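Local structure of putative uronate isomerase (Thermotoga maritima, 4NAR) at residues P267-V272 and G301-I306; N355-G360 and E372-L377. The protein is a putative isomerase that may have lactate racemase activity, although its true substrate remains uncertain. All coordinates share one frame; numbering follows the deposited sequence.

Contact 1. Residues P267-V272 and G301-I306; sequences PLRRAV and GGQIII
Two neighbouring strands of a five-stranded parallel sheet meet here, with Arg-270, Ala-271 and Val-272 of strand 268-274 facing Gln-303, Ile-304 and Ile-305 of strand 302-308. The local axes differ in direction by 9°, and the connection between the strands carries two short helices, 282-285 and 287-290. Gln-303 straddles Arg-270: its N donates to Arg-269 O over 2.8 Å, and its O accepts from Ala-271 N at 2.9 Å. Ala-271 in turn straddles Ile-304, since its O receives Ile-305 N, also at 2.9 Å. In the first of these bonds the donor stands above the carbonyl plane, whereas the other two run nearly straight out from the oxygen.

Side chains alternate between the two faces. On one, Arg-270 and Gln-303 lie side by side and point the same way, their guanidinium and amide planes 30° apart. Gln-303 OE1 rests against the aliphatic part of the arginine, 3.3 Å from Arg-270 CG, while Arg-270 NE is held by Ser-409 OG. Farther along this face, Ile-305 has CG1 anti to its carbonyl carbon (chi1 -63°), and CD1 beyond it lies 4.0 Å from Val-272 CG2. The other face carries Ala-271 and Ile-304, both against Met-298 and Leu-292. At the start of the pair the chain of Arg-269, bent at chi2 and chi3, curls back, and its NH2 makes a weak hydrogen bond of 3.1 Å to Gly-301 O.

The backbone bonds thus fix the register, while the polar side chains gather at the N-terminal end and give way to buried aliphatic ones. Arg-270 divides its roles accordingly, with its methylenes serving Gln-303 and its NE tying the pair to strand 409-412.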
loop_
_atom_site.group_PDB
_atom_site.type_symbol
_atom_site.label_atom_id
_atom_site.label_comp_id
_atom_site.label_asym_id
_atom_site.label_seq_id
_atom_site.Cartn_x
_atom_site.Cartn_y
_atom_site.Cartn_z
ATOM N N PRO A 267 5.830 24.672 -10.283
ATOM C CA PRO A 267 6.704 23.585 -9.817
ATOM C C PRO A 267 7.362 23.942 -8.479
ATOM O O PRO A 267 7.678 25.118 -8.243
ATOM C CB PRO A 267 7.766 23.501 -10.919
ATOM C CG PRO A 267 7.031 23.976 -12.170
ATOM C CD PRO A 267 6.122 25.075 -11.673
ATOM N N LEU A 268 7.564 22.951 -7.612
ATOM C CA LEU A 268 8.149 23.216 -6.297
ATOM C C LEU A 268 9.669 23.106 -6.311
ATOM O O LEU A 268 10.223 22.207 -6.946
ATOM C CB LEU A 268 7.588 22.252 -5.250
ATOM C CG LEU A 268 6.086 22.304 -4.968
ATOM C CD1 LEU A 268 5.725 21.268 -3.900
ATOM C CD2 LEU A 268 5.665 23.715 -4.547
ATOM N N ARG A 269 10.344 24.005 -5.599
ATOM C CA ARG A 269 11.790 23.896 -5.439
ATOM C C ARG A 269 12.110 23.138 -4.144
ATOM O O ARG A 269 13.143 22.474 -4.027
ATOM C CB ARG A 269 12.460 25.277 -5.488
ATOM C CG ARG A 269 13.446 25.539 -4.348
ATOM C CD ARG A 269 14.680 26.328 -4.794
ATOM N NE ARG A 269 15.462 25.633 -5.825
ATOM C CZ ARG A 269 16.267 24.586 -5.609
ATOM N NH1 ARG A 269 16.406 24.067 -4.387
ATOM N NH2 ARG A 269 16.931 24.050 -6.628
ATOM N N ARG A 270 11.193 23.216 -3.187
ATOM C CA ARG A 270 11.350 22.534 -1.904
ATOM C C ARG A 270 10.001 21.998 -1.435
ATOM O O ARG A 270 8.997 22.722 -1.429
ATOM C CB ARG A 270 11.915 23.487 -0.841
ATOM C CG ARG A 270 13.424 23.415 -0.653
ATOM C CD ARG A 270 14.073 24.802 -0.551
ATOM N NE ARG A 270 13.508 25.622 0.519
ATOM C CZ ARG A 270 13.993 25.689 1.758
ATOM N NH1 ARG A 270 15.057 24.969 2.103
ATOM N NH2 ARG A 270 13.407 26.468 2.658
ATOM N N ALA A 271 9.979 20.728 -1.051
ATOM C CA ALA A 271 8.796 20.127 -0.441
ATOM C C ALA A 271 9.231 19.337 0.783
ATOM O O ALA A 271 10.101 18.456 0.686
ATOM C CB ALA A 271 8.067 19.217 -1.438
ATOM N N VAL A 272 8.656 19.666 1.937
ATOM C CA VAL A 272 8.888 18.864 3.133
ATOM C C VAL A 272 7.672 17.980 3.362
ATOM O O VAL A 272 6.569 18.479 3.626
ATOM C CB VAL A 272 9.143 19.719 4.395
ATOM C CG1 VAL A 272 9.240 18.834 5.638
ATOM C CG2 VAL A 272 10.415 20.552 4.238
ATOM N N GLY A 301 16.114 19.881 -10.060
ATOM C CA GLY A 301 16.954 20.257 -8.934
ATOM C C GLY A 301 16.156 20.496 -7.657
ATOM O O GLY A 301 16.710 20.910 -6.630
ATOM N N GLY A 302 14.849 20.243 -7.715
ATOM C CA GLY A 302 14.006 20.420 -6.546
ATOM C C GLY A 302 14.360 19.435 -5.449
ATOM O O GLY A 302 14.908 18.357 -5.706
ATOM N N GLN A 303 14.044 19.805 -4.217
ATOM C CA GLN A 303 14.350 18.957 -3.081
ATOM C C GLN A 303 13.085 18.377 -2.478
ATOM O O GLN A 303 12.167 19.126 -2.100
ATOM C CB GLN A 303 15.063 19.749 -1.996
ATOM C CG GLN A 303 16.478 20.171 -2.336
ATOM C CD GLN A 303 17.042 21.113 -1.289
ATOM O OE1 GLN A 303 16.403 22.104 -0.926
ATOM N NE2 GLN A 303 18.230 20.801 -0.784
ATOM N N ILE A 304 13.046 17.047 -2.388
ATOM C CA ILE A 304 12.066 16.384 -1.544
ATOM C C ILE A 304 12.728 15.978 -0.227
ATOM O O ILE A 304 13.706 15.215 -0.218
ATOM C CB ILE A 304 11.454 15.152 -2.217
ATOM C CG1 ILE A 304 10.904 15.528 -3.588
ATOM C CG2 ILE A 304 10.341 14.590 -1.345
ATOM C CD1 ILE A 304 10.142 14.413 -4.267
ATOM N N ILE A 305 12.193 16.500 0.873
ATOM C CA ILE A 305 12.692 16.213 2.209
ATOM C C ILE A 305 11.680 15.387 2.987
ATOM O O ILE A 305 10.583 15.857 3.319
ATOM C CB ILE A 305 12.969 17.518 2.988
ATOM C CG1 ILE A 305 14.068 18.319 2.292
ATOM C CG2 ILE A 305 13.333 17.218 4.441
ATOM C CD1 ILE A 305 13.953 19.819 2.513
ATOM N N ILE A 306 12.060 14.157 3.294
ATOM C CA ILE A 306 11.207 13.255 4.037
ATOM C C ILE A 306 11.499 13.448 5.525
ATOM O O ILE A 306 12.487 12.928 6.074
ATOM C CB ILE A 306 11.453 11.806 3.584
ATOM C CG1 ILE A 306 10.990 11.657 2.134
ATOM C CG2 ILE A 306 10.736 10.800 4.503
ATOM C CD1 ILE A 306 11.799 10.649 1.355
#

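Contact 2. Residues N355-G360 and E372-L377; sequences NVRGAG and EFDVIL
Phe-373 O is gripped by the guanidinium of Arg-357, whose NH1 donates a nearly straight hydrogen bond of 2.8 Å. A second, weak bond comes from Arg-357 NH2. CB of Arg-357 points away from the strand; with CG anti to the backbone N (chi1 -163°), the chain bends at chi2 and brings the guanidinium back to it. Arg-357 NH2 also lies 3.9 Å from Asp-374 OD2, a long salt bridge that rests on charge alone, since the carboxylate oxygen is far from the plane of the guanidinium.

Beyond the helix end the chain turns through Gly-358, of positive phi, whose CA lies 3.8 Å from Phe-373 CZ. Ala-359 O then accepts Glu-372 N at 3.1 Å. A water bridges the turn and the strand: it is 2.6 Å from Ala-359 O, hydrogen-bonds Arg-357 O as well, and accepts from Phe-373 N at 3.2 Å. It sits over the centre of one face of the Phe-373 ring. On the apolar side Val-356 and Val-375 cross at about a right angle, CG1 to CG1, 4.1 Å apart.

The C-terminal end of helix 347-357 is thereby fastened to the start of strand 373-379. Tyr-290 of helix 287-290 packs on Val-356, Phe-371 forms a cation-pi contact with Arg-357, and Glu-372 OE2 is salt-bridged to Lys-300, just ahead of strand 302-308.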
loop_
_atom_site.group_PDB
_atom_site.type_symbol
_atom_site.label_atom_id
_atom_site.label_comp_id
_atom_site.label_asym_id
_atom_site.label_seq_id
_atom_site.Cartn_x
_atom_site.Cartn_y
_atom_site.Cartn_z
ATOM N N ASN A 355 11.475 3.741 -7.397
ATOM C CA ASN A 355 10.301 4.480 -6.962
ATOM C C ASN A 355 10.652 5.695 -6.089
ATOM O O ASN A 355 10.163 6.817 -6.320
ATOM C CB ASN A 355 9.341 3.537 -6.238
ATOM C CG ASN A 355 8.503 2.702 -7.206
ATOM O OD1 ASN A 355 8.268 3.112 -8.360
ATOM N ND2 ASN A 355 8.030 1.537 -6.737
ATOM N N VAL A 356 11.505 5.469 -5.094
ATOM C CA VAL A 356 11.957 6.549 -4.233
ATOM C C VAL A 356 12.830 7.577 -4.979
ATOM O O VAL A 356 12.575 8.795 -4.895
ATOM C CB VAL A 356 12.733 6.031 -3.013
ATOM C CG1 VAL A 356 13.339 7.212 -2.230
ATOM C CG2 VAL A 356 11.832 5.171 -2.112
ATOM N N ARG A 357 13.834 7.097 -5.717
ATOM C CA ARG A 357 14.832 8.001 -6.297
ATOM C C ARG A 357 14.265 8.897 -7.405
ATOM O O ARG A 357 14.679 10.059 -7.558
ATOM C CB ARG A 357 16.078 7.252 -6.793
ATOM C CG ARG A 357 17.254 8.189 -7.009
ATOM C CD ARG A 357 17.675 8.833 -5.674
ATOM N NE ARG A 357 18.622 9.952 -5.801
ATOM C CZ ARG A 357 18.280 11.201 -6.143
ATOM N NH1 ARG A 357 17.008 11.512 -6.426
ATOM N NH2 ARG A 357 19.212 12.150 -6.209
ATOM N N GLY A 358 13.307 8.363 -8.161
ATOM C CA GLY A 358 12.682 9.125 -9.226
ATOM C C GLY A 358 13.439 9.097 -10.546
ATOM O O GLY A 358 14.392 8.323 -10.729
ATOM N N ALA A 359 13.011 9.954 -11.469
ATOM C CA ALA A 359 13.596 10.042 -12.802
ATOM C C ALA A 359 15.068 10.434 -12.751
ATOM O O ALA A 359 15.496 11.171 -11.856
ATOM C CB ALA A 359 12.823 11.051 -13.653
ATOM N N GLY A 360 15.825 9.948 -13.732
ATOM C CA GLY A 360 17.236 10.271 -13.850
ATOM C C GLY A 360 17.819 9.651 -15.107
ATOM O O GLY A 360 17.135 8.896 -15.808
ATOM N N GLU A 372 16.547 14.135 -11.779
ATOM C CA GLU A 372 15.619 15.248 -11.913
ATOM C C GLU A 372 15.426 16.029 -10.604
ATOM O O GLU A 372 15.262 17.252 -10.629
ATOM C CB GLU A 372 14.279 14.770 -12.465
ATOM C CG GLU A 372 14.208 14.793 -13.998
ATOM C CD GLU A 372 13.968 16.196 -14.545
ATOM O OE1 GLU A 372 13.277 16.995 -13.866
ATOM O OE2 GLU A 372 14.464 16.499 -15.654
ATOM N N PHE A 373 15.442 15.329 -9.470
ATOM C CA PHE A 373 15.321 15.996 -8.172
ATOM C C PHE A 373 16.152 15.300 -7.095
ATOM O O PHE A 373 16.644 14.193 -7.307
ATOM C CB PHE A 373 13.844 16.141 -7.745
ATOM C CG PHE A 373 13.059 14.850 -7.782
ATOM C CD1 PHE A 373 12.196 14.580 -8.846
ATOM C CD2 PHE A 373 13.183 13.908 -6.760
ATOM C CE1 PHE A 373 11.470 13.397 -8.897
ATOM C CE2 PHE A 373 12.457 12.707 -6.801
ATOM C CZ PHE A 373 11.596 12.457 -7.872
ATOM N N ASP A 374 16.311 15.948 -5.946
ATOM C CA ASP A 374 17.037 15.350 -4.820
ATOM C C ASP A 374 16.049 14.804 -3.772
ATOM O O ASP A 374 14.980 15.370 -3.567
ATOM C CB ASP A 374 17.969 16.378 -4.175
ATOM C CG ASP A 374 19.070 15.737 -3.315
ATOM O OD1 ASP A 374 19.963 16.480 -2.837
ATOM O OD2 ASP A 374 19.051 14.498 -3.116
ATOM N N VAL A 375 16.401 13.693 -3.137
ATOM C CA VAL A 375 15.586 13.115 -2.063
ATOM C C VAL A 375 16.388 13.106 -0.774
ATOM O O VAL A 375 17.465 12.490 -0.699
ATOM C CB VAL A 375 15.178 11.648 -2.356
ATOM C CG1 VAL A 375 14.376 11.080 -1.175
ATOM C CG2 VAL A 375 14.410 11.553 -3.671
ATOM N N ILE A 376 15.875 13.779 0.244
ATOM C CA ILE A 376 16.634 13.933 1.477
ATOM C C ILE A 376 15.915 13.267 2.641
ATOM O O ILE A 376 14.704 13.421 2.812
ATOM C CB ILE A 376 16.897 15.423 1.764
ATOM C CG1 ILE A 376 17.777 16.003 0.648
ATOM C CG2 ILE A 376 17.554 15.629 3.140
ATOM C CD1 ILE A 376 17.290 17.356 0.121
ATOM N N LEU A 377 16.670 12.500 3.423
ATOM C CA LEU A 377 16.145 11.864 4.614
ATOM C C LEU A 377 16.431 12.744 5.834
ATOM O O LEU A 377 17.599 12.951 6.210
ATOM C CB LEU A 377 16.773 10.484 4.815
ATOM C CG LEU A 377 16.382 9.361 3.845
ATOM C CD1 LEU A 377 16.735 7.956 4.413
ATOM C CD2 LEU A 377 14.903 9.451 3.484
HETATM O O HOH W 1 14.994 12.206 -9.533
#

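Overall arrangement
Contacts 1 and 2 follow one another along the chain, and their centres are 10 Å apart on the same side of the chain's centre. Strand 302-308 is the shared element: it lies between strands 268-274 and 373-379 in the parallel sheet, pairing with the first in contact 1 and with the strand that carries contact 2 on its other edge. The second pairing is marked by probable hydrogen bonds from Ile-376 N to Ile-304 O (2.6 Å) and from Ile-306 N to Ile-376 O (2.8 Å). Side chains continue across the seam: Ile-306 CD1 meets Val-375 CG1 at 3.6 Å, and Ile-304 touches Phe-373. Contact 1 is strand pairing within the sheet, whereas contact 2 fixes a helix end to it.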